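PDB 4Q1Z: putative lipoprotein from Bacteroides thetaiotaomicron, which is of unknown function but, as a two-domain lipoprotein of the DUF4876 family, is probably tethered to a membrane by a lipid. Local coordinates for residues Pro182-Gly185 / Thr186-Pro189; Ser199-Ala202 / Ala203-Leu207; Ile358-Glu361 / Glu362-Thr365. All blocks are in the same frame, centred on the assembly; numbering follows the deposited sequence.

Contact 1 of 3, residues Pro182-Gly185 / Thr186-Pro189; sequences PGNG and TEYP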
ATOM      1  N   PRO A 182     -15.431  -4.188   5.445  1.00 53.56           N
ATOM      2  CA  PRO A 182     -16.884  -4.244   5.160  1.00 53.80           C
ATOM      3  C   PRO A 182     -17.245  -3.308   3.975  1.00 58.02           C
ATOM      4  O   PRO A 182     -16.352  -2.733   3.340  1.00 57.53           O
ATOM      5  CB  PRO A 182     -17.508  -3.783   6.481  1.00 55.63           C
ATOM      6  CG  PRO A 182     -16.491  -2.907   7.102  1.00 59.31           C
ATOM      7  CD  PRO A 182     -15.141  -3.374   6.648  1.00 54.45           C
ATOM      8  N   GLY A 183     -18.532  -3.152   3.682  1.00 55.86           N
ATOM      9  CA  GLY A 183     -18.982  -2.280   2.598  1.00 56.49           C
ATOM     10  C   GLY A 183     -19.555  -3.000   1.396  1.00 62.34           C
ATOM     11  O   GLY A 183     -19.074  -4.072   1.011  1.00 61.28           O
ATOM     12  N   ASN A 184     -20.582  -2.387   0.784  1.00 61.73           N
ATOM     13  CA  ASN A 184     -21.355  -2.894  -0.362  1.00 63.30           C
ATOM     14  C   ASN A 184     -20.575  -2.817  -1.692  1.00 67.26           C
ATOM     15  O   ASN A 184     -20.934  -3.508  -2.647  1.00 68.28           O
ATOM     16  CB  ASN A 184     -22.701  -2.120  -0.495  1.00 68.12           C
ATOM     17  CG  ASN A 184     -22.609  -0.735  -1.146  1.00105.65           C
ATOM     18  OD1 ASN A 184     -21.719   0.085  -0.860  1.00 96.59           O
ATOM     19  ND2 ASN A 184     -23.539  -0.438  -2.046  1.00106.16           N
ATOM     20  N   GLY A 185     -19.562  -1.953  -1.748  1.00 62.25           N
ATOM     21  CA  GLY A 185     -18.738  -1.738  -2.933  1.00 60.78           C
ATOM     22  C   GLY A 185     -18.331  -0.293  -3.140  1.00 63.38           C
ATOM     23  O   GLY A 185     -17.315  -0.021  -3.786  1.00 62.00           O
ATOM     24  N   THR A 186     -19.111   0.646  -2.583  1.00 61.22           N
ATOM     25  CA  THR A 186     -18.875   2.083  -2.752  1.00 62.26           C
ATOM     26  C   THR A 186     -18.898   2.868  -1.413  1.00 65.55           C
ATOM     27  O   THR A 186     -18.817   4.106  -1.420  1.00 65.99           O
ATOM     28  CB  THR A 186     -19.910   2.661  -3.743  1.00 78.49           C
ATOM     29  OG1 THR A 186     -21.225   2.171  -3.414  1.00 77.03           O
ATOM     30  CG2 THR A 186     -19.544   2.371  -5.216  1.00 77.51           C
ATOM     31  N   GLU A 187     -18.957   2.156  -0.280  1.00 60.78           N
ATOM     32  CA  GLU A 187     -18.981   2.768   1.049  1.00 60.74           C
ATOM     33  C   GLU A 187     -17.608   3.327   1.511  1.00 63.83           C
ATOM     34  O   GLU A 187     -17.601   4.362   2.183  1.00 65.00           O
ATOM     35  CB  GLU A 187     -19.492   1.771   2.103  1.00 61.60           C
ATOM     36  CG  GLU A 187     -20.989   1.536   2.063  1.00 70.24           C
ATOM     37  CD  GLU A 187     -21.456   0.367   2.907  1.00 89.58           C
ATOM     38  OE1 GLU A 187     -21.408   0.468   4.155  1.00 89.30           O
ATOM     39  OE2 GLU A 187     -21.878  -0.652   2.317  1.00 79.01           O
ATOM     40  N   TYR A 188     -16.470   2.658   1.222  1.00 56.77           N
ATOM     41  CA  TYR A 188     -15.202   3.176   1.752  1.00 55.25           C
ATOM     42  C   TYR A 188     -14.207   3.581   0.669  1.00 59.80           C
ATOM     43  O   TYR A 188     -13.213   2.878   0.450  1.00 59.62           O
ATOM     44  CB  TYR A 188     -14.542   2.206   2.754  1.00 54.38           C
ATOM     45  CG  TYR A 188     -15.485   1.783   3.857  1.00 55.07           C
ATOM     46  CD1 TYR A 188     -15.649   2.564   4.998  1.00 57.34           C
ATOM     47  CD2 TYR A 188     -16.277   0.643   3.724  1.00 54.84           C
ATOM     48  CE1 TYR A 188     -16.549   2.196   6.001  1.00 58.71           C
ATOM     49  CE2 TYR A 188     -17.199   0.285   4.703  1.00 55.64           C
ATOM     50  CZ  TYR A 188     -17.321   1.054   5.848  1.00 62.50           C
ATOM     51  OH  TYR A 188     -18.232   0.688   6.811  1.00 62.86           O
ATOM     52  N   PRO A 189     -14.392   4.777   0.058  1.00 57.05           N
ATOM     53  CA  PRO A 189     -13.406   5.242  -0.918  1.00 56.15           C
ATOM     54  C   PRO A 189     -12.194   5.887  -0.264  1.00 60.27           C
ATOM     55  O   PRO A 189     -12.295   6.546   0.788  1.00 60.39           O
ATOM     56  CB  PRO A 189     -14.172   6.283  -1.724  1.00 58.58           C
ATOM     57  CG  PRO A 189     -15.164   6.831  -0.772  1.00 63.96           C
ATOM     58  CD  PRO A 189     -15.492   5.759   0.212  1.00 59.06           C
TER
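The carboxylate of Glu-187 accepts the backbone N-H of Asn-184 across a tight turn. Glu-187 stretches out across it, its chain extended beyond CG, so that OE2 lies 2.7 Å from N of Asn-184, which meets it from above the carboxylate plane. The side-chain oxygen of Asn-184 takes the backbone N-H of Thr-186, with OD1 and N 3.2 Å apart and the bond nearly straight at 170°, although the donor stands well above the amide plane. Thr-186 OG1 adds a weak bond to the same OD1 at 3.3 Å. With chi1 at 79° the Asn-184 side chain sits between its own backbone N and carbonyl carbon, and OD1 accepting from N of Thr-186 makes an Asx turn, set in the surface loop between strands 177-180 and 189-190. Asp-145, outside the loop, accepts from three further backbone N-H groups: OD2 from Gly-185 and Glu-187, OD1 from Tyr-188. At the base, the Tyr-188 ring presents its edge to Gly-183, whose CA lies 3.8 Å from CE2, while CG of Pro-182 comes within 4.1 Å of that same CE2. The carbonyl O of Pro-182 approaches the ring obliquely, 3.4 Å from CD2 of Tyr-188. The tyrosine also packs edge-to-face with both Trp-396 and Phe-223.

Contact 2 of 3, residues Ser199-Ala202 / Ala203-Leu207; sequences SQFA and ANHQL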
ATOM      1  N   SER A 199      -5.900  -0.634  13.230  1.00 44.98           N
ATOM      2  CA  SER A 199      -5.254  -0.912  14.509  1.00 44.53           C
ATOM      3  C   SER A 199      -5.732  -2.244  15.054  1.00 48.34           C
ATOM      4  O   SER A 199      -6.852  -2.651  14.761  1.00 48.64           O
ATOM      5  CB  SER A 199      -5.569   0.190  15.513  1.00 47.86           C
ATOM      6  OG  SER A 199      -4.674   1.285  15.424  1.00 52.86           O
ATOM      7  N   GLN A 200      -4.898  -2.928  15.841  1.00 45.23           N
ATOM      8  CA  GLN A 200      -5.298  -4.158  16.533  1.00 45.06           C
ATOM      9  C   GLN A 200      -6.411  -3.773  17.524  1.00 50.57           C
ATOM     10  O   GLN A 200      -7.459  -4.409  17.568  1.00 50.46           O
ATOM     11  CB  GLN A 200      -4.085  -4.787  17.264  1.00 45.54           C
ATOM     12  CG  GLN A 200      -4.452  -5.937  18.177  1.00 50.82           C
ATOM     13  CD  GLN A 200      -3.463  -6.181  19.290  1.00 65.51           C
ATOM     14  OE1 GLN A 200      -3.807  -6.089  20.470  1.00 66.66           O
ATOM     15  NE2 GLN A 200      -2.243  -6.589  18.954  1.00 51.94           N
ATOM     16  N   PHE A 201      -6.170  -2.674  18.273  1.00 47.67           N
ATOM     17  CA  PHE A 201      -7.020  -2.087  19.302  1.00 48.05           C
ATOM     18  C   PHE A 201      -6.987  -0.586  19.101  1.00 53.39           C
ATOM     19  O   PHE A 201      -6.007   0.056  19.466  1.00 54.19           O
ATOM     20  CB  PHE A 201      -6.490  -2.526  20.690  1.00 49.91           C
ATOM     21  CG  PHE A 201      -7.102  -1.910  21.932  1.00 52.15           C
ATOM     22  CD1 PHE A 201      -8.479  -1.866  22.098  1.00 54.85           C
ATOM     23  CD2 PHE A 201      -6.295  -1.469  22.976  1.00 54.72           C
ATOM     24  CE1 PHE A 201      -9.035  -1.310  23.252  1.00 57.81           C
ATOM     25  CE2 PHE A 201      -6.849  -0.928  24.130  1.00 58.81           C
ATOM     26  CZ  PHE A 201      -8.215  -0.874  24.273  1.00 58.04           C
ATOM     27  N   ALA A 202      -7.999  -0.029  18.429  1.00 51.16           N
ATOM     28  CA  ALA A 202      -7.981   1.404  18.093  1.00 51.15           C
ATOM     29  C   ALA A 202      -8.338   2.296  19.302  1.00 55.22           C
ATOM     30  O   ALA A 202      -9.394   2.923  19.319  1.00 55.75           O
ATOM     31  CB  ALA A 202      -8.897   1.685  16.912  1.00 51.09           C
ATOM     32  N   ALA A 203      -7.411   2.397  20.279  1.00 50.80           N
ATOM     33  CA  ALA A 203      -7.606   3.210  21.477  1.00 52.45           C
ATOM     34  C   ALA A 203      -6.413   4.124  21.784  1.00 58.22           C
ATOM     35  O   ALA A 203      -5.338   3.978  21.191  1.00 57.43           O
ATOM     36  CB  ALA A 203      -7.875   2.310  22.679  1.00 53.25           C
ATOM     37  N   ASN A 204      -6.595   5.049  22.746  1.00 56.60           N
ATOM     38  CA  ASN A 204      -5.501   5.897  23.191  1.00 57.00           C
ATOM     39  C   ASN A 204      -4.563   5.087  24.085  1.00 61.96           C
ATOM     40  O   ASN A 204      -4.757   5.000  25.298  1.00 63.54           O
ATOM     41  CB  ASN A 204      -5.980   7.153  23.898  1.00 54.20           C
ATOM     42  CG  ASN A 204      -4.833   8.092  24.163  1.00 64.54           C
ATOM     43  OD1 ASN A 204      -3.680   7.837  23.755  1.00 53.74           O
ATOM     44  ND2 ASN A 204      -5.122   9.197  24.839  1.00 52.09           N
ATOM     45  N   HIS A 205      -3.546   4.498  23.469  1.00 57.73           N
ATOM     46  CA  HIS A 205      -2.548   3.654  24.134  1.00 57.57           C
ATOM     47  C   HIS A 205      -1.729   4.421  25.164  1.00 63.20           C
ATOM     48  O   HIS A 205      -1.130   3.799  26.036  1.00 63.57           O
ATOM     49  CB  HIS A 205      -1.597   3.041  23.095  1.00 56.68           C
ATOM     50  CG  HIS A 205      -2.300   2.300  22.008  1.00 58.76           C
ATOM     51  ND1 HIS A 205      -3.169   1.253  22.289  1.00 59.91           N
ATOM     52  CD2 HIS A 205      -2.225   2.461  20.667  1.00 59.38           C
ATOM     53  CE1 HIS A 205      -3.607   0.830  21.117  1.00 58.14           C
ATOM     54  NE2 HIS A 205      -3.065   1.522  20.111  1.00 58.18           N
ATOM     55  N   GLN A 206      -1.694   5.755  25.064  1.00 60.00           N
ATOM     56  CA  GLN A 206      -0.899   6.591  25.952  1.00 61.09           C
ATOM     57  C   GLN A 206      -1.595   6.879  27.276  1.00 67.12           C
ATOM     58  O   GLN A 206      -0.973   7.476  28.150  1.00 69.97           O
ATOM     59  CB  GLN A 206      -0.483   7.873  25.246  1.00 62.64           C
ATOM     60  CG  GLN A 206       0.509   7.554  24.126  1.00 66.49           C
ATOM     61  CD  GLN A 206       0.690   8.645  23.101  1.00 76.82           C
ATOM     62  OE1 GLN A 206      -0.105   9.595  22.983  1.00 70.73           O
ATOM     63  NE2 GLN A 206       1.746   8.515  22.314  1.00 65.65           N
ATOM     64  N   LEU A 207      -2.834   6.387  27.472  1.00 62.79           N
ATOM     65  CA  LEU A 207      -3.542   6.519  28.752  1.00 63.21           C
ATOM     66  C   LEU A 207      -2.810   5.719  29.810  1.00 68.84           C
ATOM     67  O   LEU A 207      -2.248   4.673  29.485  1.00 68.14           O
ATOM     68  CB  LEU A 207      -4.984   6.016  28.636  1.00 62.28           C
ATOM     69  CG  LEU A 207      -5.924   6.757  27.701  1.00 66.09           C
ATOM     70  CD1 LEU A 207      -7.245   6.052  27.627  1.00 65.33           C
ATOM     71  CD2 LEU A 207      -6.122   8.187  28.123  1.00 70.23           C
TER
HETATM   72  O   HOH W   1      -3.120   1.763  17.418  1.00 54.38           O
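The imidazole of His-205 is met by two residues of 199-202, by Ser-199 through a water and by Phe-201 directly. Ser-199, at the end of strand 195-199, places OG 2.6 Å from water 1, and the water lies 2.7 Å from NE2 of His-205, near the ring plane. Both side chains have further partners, Ser-221 for the serine hydroxyl and the Tyr-126 hydroxyl for His-205 ND1, so the bridge belongs to a longer polar chain through buried surroundings.

Phe-201 works with both its backbone and its ring. Its carbonyl oxygen accepts the N-H of Ala-203, 2.8 Å from O to N and bent to 136°, which closes an inverse gamma turn centred on Ala-202. The same O lies at the edge of the imidazole, only 3.0 Å from CE1 of His-205. With CG anti to the backbone N (chi1 173°), the benzyl group swings its ring face under the methyl of Ala-203, whose CB stands 3.7 Å from the ring centroid and 18° off the normal, a CH-pi contact. The phenyl and imidazole rings meet obliquely, CD2 of Phe-201 lying 4.0 Å from CE1 of His-205. A serine in place of Phe-201 would probably leave the Ala-203 methyl without its aromatic floor and open a gap beside His-205 CE1. Tyr-210 packs edge-to-face with the phenyl ring from outside the two segments.

Ala-202 gives its backbone N-H to Glu-224. The carbonyl oxygen of Ala-203 lies 3.4 Å above the centre of the His-205 imidazole plane. Asn-204 then opens a type I beta turn ending at Leu-207, its OD1 accepting from Gln-206 N at 3.2 Å in an Asx turn.

Contact 3 of 3, residues Ile358-Glu361 / Glu362-Thr365; sequences IIRE and ETGT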
ATOM      1  N   ILE A 358       9.262  12.911  -5.584  1.00 67.23           N
ATOM      2  CA  ILE A 358       8.490  13.082  -6.816  1.00 65.92           C
ATOM      3  C   ILE A 358       7.027  13.336  -6.404  1.00 67.20           C
ATOM      4  O   ILE A 358       6.439  12.505  -5.719  1.00 66.67           O
ATOM      5  CB  ILE A 358       8.674  11.859  -7.761  1.00 68.11           C
ATOM      6  CG1 ILE A 358      10.162  11.724  -8.180  1.00 68.30           C
ATOM      7  CG2 ILE A 358       7.758  11.978  -9.000  1.00 69.31           C
ATOM      8  CD1 ILE A 358      10.572  10.414  -8.807  1.00 76.36           C
ATOM      9  N   ILE A 359       6.464  14.504  -6.792  1.00 62.05           N
ATOM     10  CA  ILE A 359       5.112  14.957  -6.422  1.00 59.83           C
ATOM     11  C   ILE A 359       4.095  14.756  -7.554  1.00 65.24           C
ATOM     12  O   ILE A 359       4.349  15.154  -8.698  1.00 66.69           O
ATOM     13  CB  ILE A 359       5.172  16.454  -5.969  1.00 61.94           C
ATOM     14  CG1 ILE A 359       6.157  16.656  -4.789  1.00 60.88           C
ATOM     15  CG2 ILE A 359       3.782  17.065  -5.677  1.00 61.17           C
ATOM     16  CD1 ILE A 359       5.866  15.816  -3.495  1.00 57.54           C
ATOM     17  N   ARG A 360       2.935  14.157  -7.217  1.00 60.96           N
ATOM     18  CA  ARG A 360       1.818  13.966  -8.145  1.00 60.75           C
ATOM     19  C   ARG A 360       1.119  15.294  -8.204  1.00 67.35           C
ATOM     20  O   ARG A 360       0.293  15.580  -7.348  1.00 67.76           O
ATOM     21  CB  ARG A 360       0.885  12.827  -7.681  1.00 58.68           C
ATOM     22  CG  ARG A 360      -0.180  12.452  -8.710  1.00 65.15           C
ATOM     23  CD  ARG A 360      -1.041  11.265  -8.308  1.00 64.35           C
ATOM     24  NE  ARG A 360      -0.267  10.045  -8.049  1.00 63.25           N
ATOM     25  CZ  ARG A 360      -0.011   9.089  -8.941  1.00 71.46           C
ATOM     26  NH1 ARG A 360      -0.445   9.200 -10.191  1.00 58.44           N
ATOM     27  NH2 ARG A 360       0.690   8.022  -8.594  1.00 58.59           N
ATOM     28  N   GLU A 361       1.518  16.137  -9.167  1.00 66.33           N
ATOM     29  CA  GLU A 361       1.062  17.527  -9.363  1.00 68.01           C
ATOM     30  C   GLU A 361      -0.469  17.660  -9.495  1.00 72.38           C
ATOM     31  O   GLU A 361      -1.025  18.708  -9.135  1.00 73.39           O
ATOM     32  CB  GLU A 361       1.746  18.174 -10.595  1.00 70.08           C
ATOM     33  CG  GLU A 361       3.270  18.099 -10.607  1.00 82.62           C
ATOM     34  CD  GLU A 361       4.056  19.068  -9.735  1.00113.54           C
ATOM     35  OE1 GLU A 361       3.856  19.076  -8.498  1.00107.74           O
ATOM     36  OE2 GLU A 361       4.946  19.756 -10.287  1.00116.24           O
ATOM     37  N   GLU A 362      -1.139  16.607 -10.000  1.00 65.96           N
ATOM     38  CA  GLU A 362      -2.579  16.595 -10.209  1.00 65.33           C
ATOM     39  C   GLU A 362      -3.326  16.696  -8.881  1.00 69.95           C
ATOM     40  O   GLU A 362      -4.403  17.299  -8.813  1.00 70.58           O
ATOM     41  CB  GLU A 362      -2.980  15.314 -10.949  1.00 65.57           C
ATOM     42  CG  GLU A 362      -2.819  15.376 -12.466  1.00 72.52           C
ATOM     43  CD  GLU A 362      -1.424  15.405 -13.073  1.00 85.51           C
ATOM     44  OE1 GLU A 362      -0.476  14.864 -12.456  1.00 78.04           O
ATOM     45  OE2 GLU A 362      -1.290  15.958 -14.189  1.00 82.66           O
ATOM     46  N   THR A 363      -2.727  16.127  -7.818  1.00 65.36           N
ATOM     47  CA  THR A 363      -3.302  16.071  -6.470  1.00 63.84           C
ATOM     48  C   THR A 363      -2.409  16.723  -5.400  1.00 66.60           C
ATOM     49  O   THR A 363      -2.859  16.896  -4.268  1.00 66.61           O
ATOM     50  CB  THR A 363      -3.573  14.613  -6.108  1.00 61.98           C
ATOM     51  OG1 THR A 363      -2.372  13.853  -6.305  1.00 62.70           O
ATOM     52  CG2 THR A 363      -4.728  14.021  -6.918  1.00 53.46           C
ATOM     53  N   GLY A 364      -1.178  17.085  -5.769  1.00 62.23           N
ATOM     54  CA  GLY A 364      -0.194  17.667  -4.863  1.00 62.64           C
ATOM     55  C   GLY A 364       0.140  16.726  -3.721  1.00 65.95           C
ATOM     56  O   GLY A 364       0.154  17.141  -2.556  1.00 65.97           O
ATOM     57  N   THR A 365       0.361  15.428  -4.057  1.00 60.88           N
ATOM     58  CA  THR A 365       0.595  14.355  -3.081  1.00 58.59           C
ATOM     59  C   THR A 365       1.870  13.545  -3.343  1.00 62.23           C
ATOM     60  O   THR A 365       2.395  13.488  -4.458  1.00 62.57           O
ATOM     61  CB  THR A 365      -0.615  13.405  -3.027  1.00 56.39           C
ATOM     62  OG1 THR A 365      -0.897  12.925  -4.345  1.00 51.46           O
ATOM     63  CG2 THR A 365      -1.863  14.069  -2.427  1.00 53.56           C
TER
HETATM   64  O   HOH W   2       0.050  10.463  -4.866  1.00 62.04           O
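Arg-360 and Thr-365 face each other as an antiparallel hydrogen-bonded pair: Arg-360 N bonds to Thr-365 O at 2.9 Å. The return bond from Thr-365 N to Arg-360 O shares its acceptor with Thr-363 N, which arrives at 3.1 Å from the opposite face of the carbonyl. Gly-364 N adds a weak, bent approach to the same oxygen. Gly-364 and Thr-365 together oppose the single residue Arg-360, a G1 beta bulge, and the glycine takes the positive phi that this hairpin end needs.

Side-chain torsions put the polar tips on one side. In both threonines chi1 lies near +55°, which tucks OG1 between the backbone N and the carbonyl carbon; the two hydroxyls hydrogen-bond to each other, OG1 of Thr-363 to OG1 of Thr-365 at 2.6 Å. Arg-360 leaves the strand with CG anti to the backbone N (chi1 -172°), runs alongside Thr-363 with its CD 3.5 Å from that residue's OG1, then bends at chi3. The bend brings NE to water 2, which accepts at 3.2 Å at the edge of the guanidinium and also lies 2.7 Å from OG1 of Thr-365.

The Glu-362 chain bends at chi2, and its OE1 bonds to the hydroxyl of Ser-67 on strand 60-72, while Tyr-79 of strand 77-89 touches both Arg-360 and Glu-362. The arginine finds a weak, long ion pair with Glu-77 and a weak bond to Asn-137 O. NH1 of Arg-360 and OE1 of Glu-362 are 6.1 Å apart, not in contact; the turn is held by backbone bonds, the threonine hydroxyls and a water, and the Arg-360 charge is likely to be only weakly offset by Glu-77.

How the contacts relate
Along the chain the three contacts come in series, each a local turn closed before the next opens. Contacts 1 and 2 both follow strands of the eleven-strand mixed sheet, 177-180 and 195-199 respectively; their centres lie 25 Å apart, yet Phe-223 touches both, packing its ring on Tyr-188 and bonding its backbone to Ser-199. Contact 3 forms its own two-stranded hairpin, 26 Å from contact 1 and 32 Å from contact 2 between centres, and leans on strands of the seven-strand sheet. Thus two of the turns lie in loops that follow strands of the larger sheet, whereas the third packs on strands of the other sheet, consistent with a hairpin that bridges the two-domain architecture.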